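Local coordinates for protein N-acetylgalactosaminyltransferase 7 (PDB 6IWR) that is a glycosyltransferase that combines a GT-A domain with a ricin-type beta-trefoil lectin domain and is modelled with a manganese ion, at residues S299-R304 / K403-V408; G294-S299 / S324-G329; F420-P425 / P466-N471; F340-Y345 / F357-K362. All blocks are in the same frame, centred on the assembly; numbering follows the deposited sequence.

Contact 1: S299-R304 / K403-V408; sequences SMLWKR and KNYVRV
A Met-aromatic contact between Met300 and Tyr405 fastens the turn leading into strand 302-306 to the flank of helix 400-412. Met300 SD lies 4.6 Å from the centroid of the Tyr405 ring and 45° off the ring normal, so the sulfur is set obliquely, nearest to Tyr405 CD1 at 3.7 Å. The side chain starts with CG anti to the backbone N (chi1 -161°) and bends at its end (chi3 -99°). That bend swings the methyl to the next helical turn, where Met300 CE meets Val408 CG1 at 3.6 Å. Tyr405 and Val408, three residues apart, both direct their CB atoms toward the turn.

The turn belongs to the GT-A domain, where strand 302-306 pairs antiparallel with strand 292-296. Its backbone takes part as well: Met300 O sits over one face of the Tyr405 ring, 4.2 Å from Tyr405 CZ, and Ser299 O approaches Tyr405 CD2 obliquely at 4.1 Å. The latter carbonyl accepts a hydrogen bond from Arg424 NH1. Phe357 and Tyr361 of helix 355-365 also pack on Met300. At the more exposed margin, Leu301 CD2 comes 4.3 Å from Tyr405 OH.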
# COMPACT_ATOMS: atom_id res chain seq x y z
N SER A 299 -22.10 6.20 1.24
CA SER A 299 -21.06 7.22 1.12
C SER A 299 -20.90 7.69 -0.32
O SER A 299 -20.11 8.60 -0.58
CB SER A 299 -19.73 6.71 1.66
OG SER A 299 -19.61 5.33 1.41
N MET A 300 -21.65 7.07 -1.23
CA MET A 300 -21.66 7.39 -2.65
C MET A 300 -20.40 6.90 -3.35
O MET A 300 -19.95 7.51 -4.32
CB MET A 300 -21.86 8.89 -2.90
CG MET A 300 -22.34 9.15 -4.32
SD MET A 300 -22.66 10.86 -4.79
CE MET A 300 -24.42 10.99 -4.62
N LEU A 301 -19.82 5.80 -2.88
CA LEU A 301 -18.79 5.11 -3.63
C LEU A 301 -19.43 4.20 -4.67
O LEU A 301 -20.39 3.47 -4.38
CB LEU A 301 -17.90 4.30 -2.70
CG LEU A 301 -17.18 5.17 -1.67
CD1 LEU A 301 -16.25 4.29 -0.87
CD2 LEU A 301 -16.46 6.36 -2.33
N TRP A 302 -18.89 4.25 -5.88
CA TRP A 302 -19.34 3.41 -6.97
C TRP A 302 -19.26 1.93 -6.61
O TRP A 302 -18.26 1.48 -6.05
CB TRP A 302 -18.47 3.72 -8.18
CG TRP A 302 -18.57 2.72 -9.25
CD1 TRP A 302 -17.68 1.72 -9.53
CD2 TRP A 302 -19.63 2.60 -10.20
NE1 TRP A 302 -18.12 1.00 -10.60
CE2 TRP A 302 -19.32 1.51 -11.03
CE3 TRP A 302 -20.81 3.31 -10.43
CZ2 TRP A 302 -20.14 1.12 -12.06
CZ3 TRP A 302 -21.62 2.91 -11.47
CH2 TRP A 302 -21.29 1.83 -12.27
N LYS A 303 -20.30 1.17 -6.95
CA LYS A 303 -20.41 -0.25 -6.67
C LYS A 303 -21.13 -0.94 -7.83
O LYS A 303 -21.90 -0.30 -8.57
CB LYS A 303 -21.19 -0.54 -5.37
CG LYS A 303 -20.60 0.01 -4.07
CD LYS A 303 -19.36 -0.75 -3.61
CE LYS A 303 -18.79 -0.13 -2.33
NZ LYS A 303 -17.45 -0.71 -1.94
N ARG A 304 -20.90 -2.24 -7.99
CA ARG A 304 -21.58 -2.99 -9.05
C ARG A 304 -22.33 -4.17 -8.45
O ARG A 304 -21.84 -4.85 -7.55
CB ARG A 304 -20.59 -3.47 -10.12
CG ARG A 304 -19.93 -2.32 -10.89
CD ARG A 304 -18.75 -2.81 -11.76
NE ARG A 304 -19.19 -3.44 -13.01
CZ ARG A 304 -19.09 -4.74 -13.29
NH1 ARG A 304 -18.55 -5.57 -12.40
NH2 ARG A 304 -19.53 -5.20 -14.46
N LYS A 403 -17.15 17.76 -1.50
CA LYS A 403 -18.03 18.87 -1.75
C LYS A 403 -18.91 18.55 -2.92
O LYS A 403 -20.06 18.94 -2.97
CB LYS A 403 -17.16 20.06 -2.07
CG LYS A 403 -17.84 21.40 -1.97
CD LYS A 403 -16.78 22.47 -1.75
CE LYS A 403 -15.94 22.14 -0.54
NZ LYS A 403 -14.54 22.61 -0.70
N ASN A 404 -18.37 17.82 -3.88
CA ASN A 404 -19.19 17.45 -5.04
C ASN A 404 -20.25 16.42 -4.67
O ASN A 404 -21.40 16.52 -5.12
CB ASN A 404 -18.31 16.92 -6.15
CG ASN A 404 -17.48 17.99 -6.77
OD1 ASN A 404 -17.28 19.06 -6.18
ND2 ASN A 404 -16.96 17.72 -7.96
N TYR A 405 -19.88 15.42 -3.87
CA TYR A 405 -20.89 14.49 -3.36
C TYR A 405 -22.04 15.25 -2.71
O TYR A 405 -23.21 14.91 -2.91
CB TYR A 405 -20.25 13.52 -2.36
CG TYR A 405 -19.25 12.57 -2.99
CD1 TYR A 405 -19.26 12.32 -4.36
CD2 TYR A 405 -18.30 11.91 -2.21
CE1 TYR A 405 -18.34 11.45 -4.93
CE2 TYR A 405 -17.39 11.05 -2.77
CZ TYR A 405 -17.41 10.83 -4.14
OH TYR A 405 -16.52 9.97 -4.72
N VAL A 406 -21.73 16.30 -1.95
CA VAL A 406 -22.77 17.01 -1.23
C VAL A 406 -23.71 17.72 -2.19
O VAL A 406 -24.92 17.78 -1.96
CB VAL A 406 -22.17 18.01 -0.23
CG1 VAL A 406 -23.27 18.90 0.32
CG2 VAL A 406 -21.46 17.25 0.89
N ARG A 407 -23.17 18.31 -3.25
CA ARG A 407 -24.03 18.96 -4.22
C ARG A 407 -24.99 17.96 -4.83
O ARG A 407 -26.21 18.18 -4.88
CB ARG A 407 -23.19 19.65 -5.30
CG ARG A 407 -22.24 20.73 -4.75
CD ARG A 407 -21.46 21.39 -5.84
NE ARG A 407 -22.33 21.94 -6.87
CZ ARG A 407 -22.93 23.13 -6.79
NH1 ARG A 407 -22.78 23.89 -5.72
NH2 ARG A 407 -23.72 23.56 -7.77
N VAL A 408 -24.48 16.81 -5.25
CA VAL A 408 -25.35 15.81 -5.86
C VAL A 408 -26.44 15.40 -4.89
O VAL A 408 -27.62 15.35 -5.25
CB VAL A 408 -24.54 14.60 -6.33
CG1 VAL A 408 -25.48 13.55 -6.94
CG2 VAL A 408 -23.50 15.05 -7.35

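Contact 2: G294-S299 / S324-G329; sequences GAWDWS and SPAMAG
Trp296 carries CG between its backbone N and carbonyl carbon (chi1 58°); from there its ring extends to Pro325 and Ala326, although its CB does not point at them. Ser324 has OG anti to its backbone N (chi1 175°), which presents that hydroxyl to Gly294. The result is a hydrogen bond from Gly294 N to Ser324 OG of 2.7 Å, with an N-H...acceptor angle of 151°. Gly294 has no side chain, and the backbones come close here, Gly294 CA lying 4.8 Å from Ala326 CA. A return bond from Ala326 N to Gly294 O is weak and doubtful.

Gly294 and Trp296 lie on strand 292-296, one arm of a beta hairpin with strand 302-306; the segment 324-329 lies in the loop from strand 322-323 to strand 332-335 of the large mixed sheet in the GT-A domain. The six-membered ring of Trp296 abuts that loop with its CZ3 corner. Tyr361 meets the Trp296 ring edge-to-face, and helix 450-457 covers Pro325. Trp296 CZ3 touches Ala326 CB at 3.8 Å, the methyl lying at the ring edge near the plane, while Pro325 CB comes to Trp296 CZ3 obliquely, also at 3.8 Å.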
# COMPACT_ATOMS: atom_id res chain seq x y z
N GLY A 294 -24.98 -0.73 -12.38
CA GLY A 294 -24.24 0.22 -11.57
C GLY A 294 -25.03 0.67 -10.35
O GLY A 294 -26.25 0.87 -10.41
N ALA A 295 -24.32 0.86 -9.24
CA ALA A 295 -24.92 1.12 -7.95
C ALA A 295 -23.95 1.97 -7.13
O ALA A 295 -22.98 2.52 -7.66
CB ALA A 295 -25.30 -0.20 -7.26
N TRP A 296 -24.21 2.06 -5.83
CA TRP A 296 -23.42 2.87 -4.91
C TRP A 296 -23.77 2.43 -3.50
O TRP A 296 -24.83 1.86 -3.27
CB TRP A 296 -23.71 4.36 -5.11
CG TRP A 296 -25.15 4.65 -4.91
CD1 TRP A 296 -25.77 4.92 -3.73
CD2 TRP A 296 -26.17 4.67 -5.91
NE1 TRP A 296 -27.11 5.12 -3.93
CE2 TRP A 296 -27.39 4.97 -5.26
CE3 TRP A 296 -26.18 4.47 -7.30
CZ2 TRP A 296 -28.61 5.06 -5.94
CZ3 TRP A 296 -27.38 4.56 -7.98
CH2 TRP A 296 -28.59 4.86 -7.30
N ASP A 297 -22.86 2.70 -2.56
CA ASP A 297 -23.17 2.62 -1.14
C ASP A 297 -23.54 4.03 -0.67
O ASP A 297 -23.51 4.99 -1.44
CB ASP A 297 -22.00 1.99 -0.37
CG ASP A 297 -20.77 2.91 -0.26
OD1 ASP A 297 -20.90 4.14 -0.42
OD2 ASP A 297 -19.65 2.39 0.01
N TRP A 298 -23.86 4.19 0.61
CA TRP A 298 -24.42 5.45 1.09
C TRP A 298 -23.37 6.51 1.44
O TRP A 298 -23.74 7.61 1.86
CB TRP A 298 -25.37 5.15 2.25
CG TRP A 298 -26.37 4.20 1.71
CD1 TRP A 298 -26.45 2.85 1.92
CD2 TRP A 298 -27.39 4.51 0.76
NE1 TRP A 298 -27.48 2.31 1.19
CE2 TRP A 298 -28.07 3.31 0.47
CE3 TRP A 298 -27.80 5.70 0.12
CZ2 TRP A 298 -29.13 3.26 -0.42
CZ3 TRP A 298 -28.87 5.65 -0.75
CH2 TRP A 298 -29.51 4.44 -1.02
N SER A 299 -22.10 6.20 1.24
CA SER A 299 -21.06 7.22 1.12
C SER A 299 -20.90 7.69 -0.32
O SER A 299 -20.11 8.60 -0.58
CB SER A 299 -19.73 6.71 1.66
OG SER A 299 -19.61 5.33 1.41
N SER A 324 -29.69 0.19 -15.80
CA SER A 324 -28.80 0.40 -14.67
C SER A 324 -29.22 1.65 -13.89
O SER A 324 -29.65 2.64 -14.49
CB SER A 324 -27.35 0.55 -15.12
OG SER A 324 -26.52 0.86 -14.01
N PRO A 325 -29.12 1.64 -12.56
CA PRO A 325 -29.43 2.88 -11.83
C PRO A 325 -28.38 3.97 -12.04
O PRO A 325 -28.71 5.16 -11.90
CB PRO A 325 -29.48 2.43 -10.36
CG PRO A 325 -29.54 0.93 -10.39
CD PRO A 325 -28.80 0.54 -11.65
N ALA A 326 -27.15 3.60 -12.39
CA ALA A 326 -26.06 4.56 -12.56
C ALA A 326 -25.05 4.01 -13.57
O ALA A 326 -25.06 2.83 -13.92
CB ALA A 326 -25.37 4.84 -11.22
N MET A 327 -24.14 4.89 -14.01
CA MET A 327 -23.04 4.53 -14.89
C MET A 327 -21.71 4.76 -14.17
O MET A 327 -21.63 5.55 -13.22
CB MET A 327 -23.09 5.37 -16.18
CG MET A 327 -23.02 6.86 -15.85
SD MET A 327 -22.49 7.95 -17.17
CE MET A 327 -24.02 8.06 -18.08
N ALA A 328 -20.66 4.06 -14.60
CA ALA A 328 -19.35 4.32 -14.02
C ALA A 328 -18.93 5.76 -14.27
O ALA A 328 -18.39 6.42 -13.38
CB ALA A 328 -18.30 3.35 -14.58
N GLY A 329 -19.19 6.28 -15.48
CA GLY A 329 -19.03 7.70 -15.74
C GLY A 329 -18.19 8.11 -16.93
O GLY A 329 -18.46 9.13 -17.57

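Contact 3: F420-P425 / P466-N471; sequences FYASRP and PLPPKN
Ala422, in the last turn of helix 417-423, meets the proline-rich segment 466-471 with both its methyl and its carbonyl. Its CB points at that segment and lies 3.6 Å from Pro469 O and 4.2 Å from Pro468 CG. Its backbone O accepts a hydrogen bond from Asn471 ND2 of 2.9 Å, with an N-H...acceptor angle of 143°. The donor stands 18° out of the carbonyl plane. Asn471 has CG anti to its own carbonyl carbon, beside the backbone N (chi1 -72°), which sets CG on the side of Ala422, and ND2 then reaches Ala422 O. Ala422 O also receives a weak bond from Arg512 NE.

Next, Ser423 OG touches Pro468 CG at 3.7 Å, while its polar partner is Tyr419 O within the helix. Arg424 leaves helical geometry and points its CB away. Pro425 points its CB at the segment, and its ring crosses the Asn471 side chain at about a right angle, CG beside ND2.

Asn471 opens strand 471-474, which pairs with strand 511-514, so the contact forms a seam between the helices that follow the GT-A sheet and the beta-trefoil lectin domain, the two-domain architecture of this family.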
# COMPACT_ATOMS: atom_id res chain seq x y z
N PHE A 420 -26.57 9.56 3.61
CA PHE A 420 -25.25 10.00 3.20
C PHE A 420 -24.50 10.67 4.36
O PHE A 420 -23.30 10.44 4.55
CB PHE A 420 -25.35 10.94 2.00
CG PHE A 420 -24.03 11.51 1.60
CD1 PHE A 420 -23.12 10.77 0.86
CD2 PHE A 420 -23.68 12.78 2.01
CE1 PHE A 420 -21.89 11.31 0.52
CE2 PHE A 420 -22.45 13.31 1.68
CZ PHE A 420 -21.56 12.58 0.94
N TYR A 421 -25.22 11.48 5.15
CA TYR A 421 -24.62 12.18 6.28
C TYR A 421 -24.28 11.26 7.45
O TYR A 421 -23.31 11.53 8.17
CB TYR A 421 -25.55 13.31 6.70
CG TYR A 421 -25.58 14.46 5.71
CD1 TYR A 421 -24.41 14.88 5.08
CD2 TYR A 421 -26.76 15.11 5.41
CE1 TYR A 421 -24.41 15.92 4.18
CE2 TYR A 421 -26.79 16.16 4.50
CZ TYR A 421 -25.60 16.56 3.90
OH TYR A 421 -25.61 17.60 2.99
N ALA A 422 -25.04 10.18 7.66
CA ALA A 422 -24.63 9.14 8.60
C ALA A 422 -23.35 8.44 8.15
O ALA A 422 -22.51 8.10 8.99
CB ALA A 422 -25.74 8.10 8.78
N SER A 423 -23.19 8.23 6.83
CA SER A 423 -21.95 7.62 6.35
C SER A 423 -20.79 8.60 6.41
O SER A 423 -19.68 8.19 6.74
CB SER A 423 -22.13 7.12 4.92
OG SER A 423 -23.23 6.23 4.83
N ARG A 424 -21.03 9.87 6.11
CA ARG A 424 -19.97 10.88 6.07
C ARG A 424 -20.43 12.10 6.86
O ARG A 424 -20.74 13.16 6.29
CB ARG A 424 -19.61 11.24 4.62
CG ARG A 424 -19.44 10.02 3.75
CD ARG A 424 -19.05 10.34 2.31
NE ARG A 424 -17.61 10.50 2.23
CZ ARG A 424 -16.84 9.87 1.35
NH1 ARG A 424 -17.38 9.05 0.44
NH2 ARG A 424 -15.53 10.08 1.38
N PRO A 425 -20.48 12.00 8.19
CA PRO A 425 -20.88 13.17 8.96
C PRO A 425 -19.94 14.32 8.76
O PRO A 425 -20.38 15.47 8.83
CB PRO A 425 -20.86 12.69 10.42
CG PRO A 425 -20.32 11.29 10.35
CD PRO A 425 -19.77 11.02 9.02
N PRO A 466 -26.94 -2.05 2.71
CA PRO A 466 -28.09 -1.66 3.54
C PRO A 466 -28.01 -0.21 3.99
O PRO A 466 -26.94 0.39 4.09
CB PRO A 466 -27.99 -2.60 4.75
CG PRO A 466 -27.11 -3.75 4.29
CD PRO A 466 -26.21 -3.23 3.22
N LEU A 467 -29.18 0.36 4.27
CA LEU A 467 -29.23 1.71 4.82
C LEU A 467 -28.47 1.75 6.14
O LEU A 467 -28.65 0.85 6.98
CB LEU A 467 -30.67 2.14 5.04
CG LEU A 467 -31.40 2.84 3.88
CD1 LEU A 467 -30.63 2.67 2.57
CD2 LEU A 467 -32.87 2.39 3.77
N PRO A 468 -27.62 2.75 6.39
CA PRO A 468 -26.80 2.73 7.60
C PRO A 468 -27.57 3.29 8.78
O PRO A 468 -28.42 4.17 8.58
CB PRO A 468 -25.62 3.63 7.24
CG PRO A 468 -26.27 4.70 6.40
CD PRO A 468 -27.31 3.93 5.56
N PRO A 469 -27.31 2.82 10.00
CA PRO A 469 -27.92 3.44 11.18
C PRO A 469 -27.45 4.88 11.35
O PRO A 469 -26.35 5.25 10.96
CB PRO A 469 -27.43 2.56 12.33
CG PRO A 469 -27.06 1.26 11.72
CD PRO A 469 -26.58 1.58 10.34
N LYS A 470 -28.32 5.69 11.96
CA LYS A 470 -27.96 7.05 12.32
C LYS A 470 -26.73 7.04 13.21
O LYS A 470 -26.42 6.01 13.81
CB LYS A 470 -29.12 7.73 13.05
CG LYS A 470 -30.30 8.04 12.17
CD LYS A 470 -31.60 8.17 12.97
CE LYS A 470 -32.46 6.92 12.78
NZ LYS A 470 -33.91 7.16 13.06
N ASN A 471 -26.01 8.16 13.30
CA ASN A 471 -24.87 8.24 14.20
C ASN A 471 -25.31 8.69 15.58
O ASN A 471 -26.21 9.52 15.71
CB ASN A 471 -23.81 9.20 13.66
CG ASN A 471 -23.08 8.66 12.47
OD1 ASN A 471 -22.78 7.45 12.41
ND2 ASN A 471 -22.77 9.53 11.51

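Contact 4: F340-Y345 / F357-K362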
# COMPACT_ATOMS: atom_id res chain seq x y z
N PHE A 340 -27.83 18.64 -23.39
CA PHE A 340 -27.98 20.07 -23.11
C PHE A 340 -29.27 20.35 -22.37
O PHE A 340 -29.27 21.13 -21.40
CB PHE A 340 -27.86 20.90 -24.39
CG PHE A 340 -26.45 21.13 -24.79
CD1 PHE A 340 -25.73 22.21 -24.28
CD2 PHE A 340 -25.81 20.23 -25.62
CE1 PHE A 340 -24.39 22.39 -24.62
CE2 PHE A 340 -24.49 20.41 -25.96
CZ PHE A 340 -23.78 21.50 -25.46
N GLU A 341 -30.35 19.65 -22.68
CA GLU A 341 -31.58 19.86 -21.94
C GLU A 341 -31.37 19.54 -20.45
O GLU A 341 -31.93 20.19 -19.58
CB GLU A 341 -32.72 19.03 -22.53
CG GLU A 341 -33.17 19.54 -23.90
CD GLU A 341 -34.27 18.70 -24.50
OE1 GLU A 341 -34.05 17.49 -24.72
OE2 GLU A 341 -35.36 19.24 -24.76
N LEU A 342 -30.61 18.49 -20.18
CA LEU A 342 -30.12 18.21 -18.83
C LEU A 342 -29.17 19.34 -18.43
O LEU A 342 -29.14 19.78 -17.29
CB LEU A 342 -29.44 16.85 -18.76
CG LEU A 342 -30.33 15.63 -18.50
CD1 LEU A 342 -31.81 15.92 -18.70
CD2 LEU A 342 -29.90 14.44 -19.35
N GLY A 343 -28.41 19.80 -19.42
CA GLY A 343 -27.63 21.02 -19.33
C GLY A 343 -26.57 21.33 -18.29
O GLY A 343 -26.64 22.39 -17.69
N LEU A 344 -25.58 20.48 -18.09
CA LEU A 344 -25.45 19.15 -18.66
C LEU A 344 -24.91 18.36 -17.50
O LEU A 344 -25.57 17.52 -16.91
CB LEU A 344 -24.41 19.15 -19.77
CG LEU A 344 -24.43 20.24 -20.85
CD1 LEU A 344 -23.31 21.24 -20.62
CD2 LEU A 344 -24.29 19.60 -22.21
N TYR A 345 -23.67 18.70 -17.16
CA TYR A 345 -23.03 18.29 -15.92
C TYR A 345 -23.09 19.54 -15.07
O TYR A 345 -22.68 20.61 -15.51
CB TYR A 345 -21.57 17.94 -16.16
CG TYR A 345 -21.28 16.49 -16.43
CD1 TYR A 345 -22.04 15.48 -15.86
CD2 TYR A 345 -20.23 16.12 -17.26
CE1 TYR A 345 -21.76 14.15 -16.12
CE2 TYR A 345 -19.95 14.80 -17.53
CZ TYR A 345 -20.72 13.82 -16.95
OH TYR A 345 -20.43 12.51 -17.22
N PHE A 357 -22.91 9.94 -10.99
CA PHE A 357 -24.13 9.86 -10.23
C PHE A 357 -25.14 10.95 -10.54
O PHE A 357 -26.30 10.69 -10.66
CB PHE A 357 -23.81 9.81 -8.75
CG PHE A 357 -23.01 8.61 -8.36
CD1 PHE A 357 -23.43 7.35 -8.69
CD2 PHE A 357 -21.84 8.74 -7.66
CE1 PHE A 357 -22.70 6.25 -8.34
CE2 PHE A 357 -21.10 7.64 -7.30
CZ PHE A 357 -21.54 6.40 -7.64
N GLU A 358 -24.66 12.17 -10.69
CA GLU A 358 -25.51 13.31 -10.95
C GLU A 358 -26.28 13.24 -12.26
O GLU A 358 -27.46 13.50 -12.29
CB GLU A 358 -24.66 14.57 -10.94
CG GLU A 358 -25.44 15.85 -10.74
CD GLU A 358 -25.47 16.73 -11.95
OE1 GLU A 358 -24.63 16.57 -12.83
OE2 GLU A 358 -26.35 17.58 -12.03
N ILE A 359 -25.60 12.84 -13.34
CA ILE A 359 -26.25 12.64 -14.63
C ILE A 359 -27.18 11.44 -14.59
O ILE A 359 -28.26 11.47 -15.20
CB ILE A 359 -25.18 12.53 -15.74
CG1 ILE A 359 -25.81 12.62 -17.13
CG2 ILE A 359 -24.43 11.21 -15.63
CD1 ILE A 359 -26.36 13.95 -17.47
N SER A 360 -26.80 10.38 -13.86
CA SER A 360 -27.69 9.22 -13.69
C SER A 360 -29.01 9.62 -13.02
O SER A 360 -30.09 9.32 -13.54
CB SER A 360 -27.02 8.13 -12.87
OG SER A 360 -25.83 7.69 -13.49
N TYR A 361 -28.95 10.26 -11.85
CA TYR A 361 -30.18 10.66 -11.19
C TYR A 361 -31.00 11.60 -12.08
O TYR A 361 -32.19 11.38 -12.30
CB TYR A 361 -29.90 11.29 -9.82
CG TYR A 361 -29.00 10.43 -8.93
CD1 TYR A 361 -29.19 9.06 -8.84
CD2 TYR A 361 -27.97 11.01 -8.20
CE1 TYR A 361 -28.37 8.29 -8.04
CE2 TYR A 361 -27.14 10.26 -7.40
CZ TYR A 361 -27.34 8.90 -7.31
OH TYR A 361 -26.50 8.13 -6.52
N LYS A 362 -30.36 12.64 -12.66
CA LYS A 362 -31.08 13.51 -13.60
C LYS A 362 -31.84 12.70 -14.65
O LYS A 362 -33.03 12.93 -14.88
CB LYS A 362 -30.13 14.50 -14.30
CG LYS A 362 -29.71 15.66 -13.45
CD LYS A 362 -29.43 16.91 -14.26
CE LYS A 362 -27.99 16.96 -14.74
NZ LYS A 362 -27.40 18.30 -14.52
O HOH W 1 -29.36 21.17 -14.77
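Glu358, Ile359 and Lys362 form the face of helix 355-365 that packs on the segment 340-345, where helix 336-342 ends; the two are consecutive helices of the GT-A domain, joined by a loop. Glu358 starts with CG anti to the backbone N and bends at chi2 (-111°), which places CD; OE1 then faces Tyr345 and OE2 faces Lys362. OE1 lies at the edge of the Tyr345 ring, near its plane, and accepts from Asp346 N. Ring and carboxylate planes are 44° apart.

Ile359 supplies the apolar part. Its CB meets Tyr345 CE1 obliquely at 3.8 Å, while its CD1 reaches Leu342 CD2 at 4.0 Å, the two side chains crossing at about a right angle. The same Ile359 CD1 lies 3.7 Å from Leu344 O. Tyr345 is further packed edge-to-face against Phe339.

One helical turn after Glu358 comes Lys362, bent at chi3 and chi4. Its NZ forms a salt bridge to Glu358 OE2 of 2.8 Å, on the syn side of the carboxylate. This pairing of i and i+4 residues would be expected to offset the buried charge. Lys362 NZ also donates to Leu344 O at 3.1 Å, from 59° above the carbonyl plane. A water donates to Leu342 O at 2.9 Å and accepts a weak bond from Lys362 NZ at 3.5 Å.

From the N terminus, strand 292-296 opens contact 2 and the adjoining turn opens contact 1, with Ser299 common to both. Contact 2 closes first, at 324-329, and contact 1 only at 403-408, so the two cross along the chain. Contact 4 opens and closes within the long excursion of contact 1, tying together helices 336-342 and 355-365. Contact 3 follows in series, closing from helix 417-423 to the approach of the lectin domain. Tyr361 and Phe357 of helix 355-365 join contact 4 to contacts 1 and 2, while Arg424 and Phe420 bring contact 3 against Ser299. Contacts 3 and 4 do not touch; their centres lie about 25 Å apart.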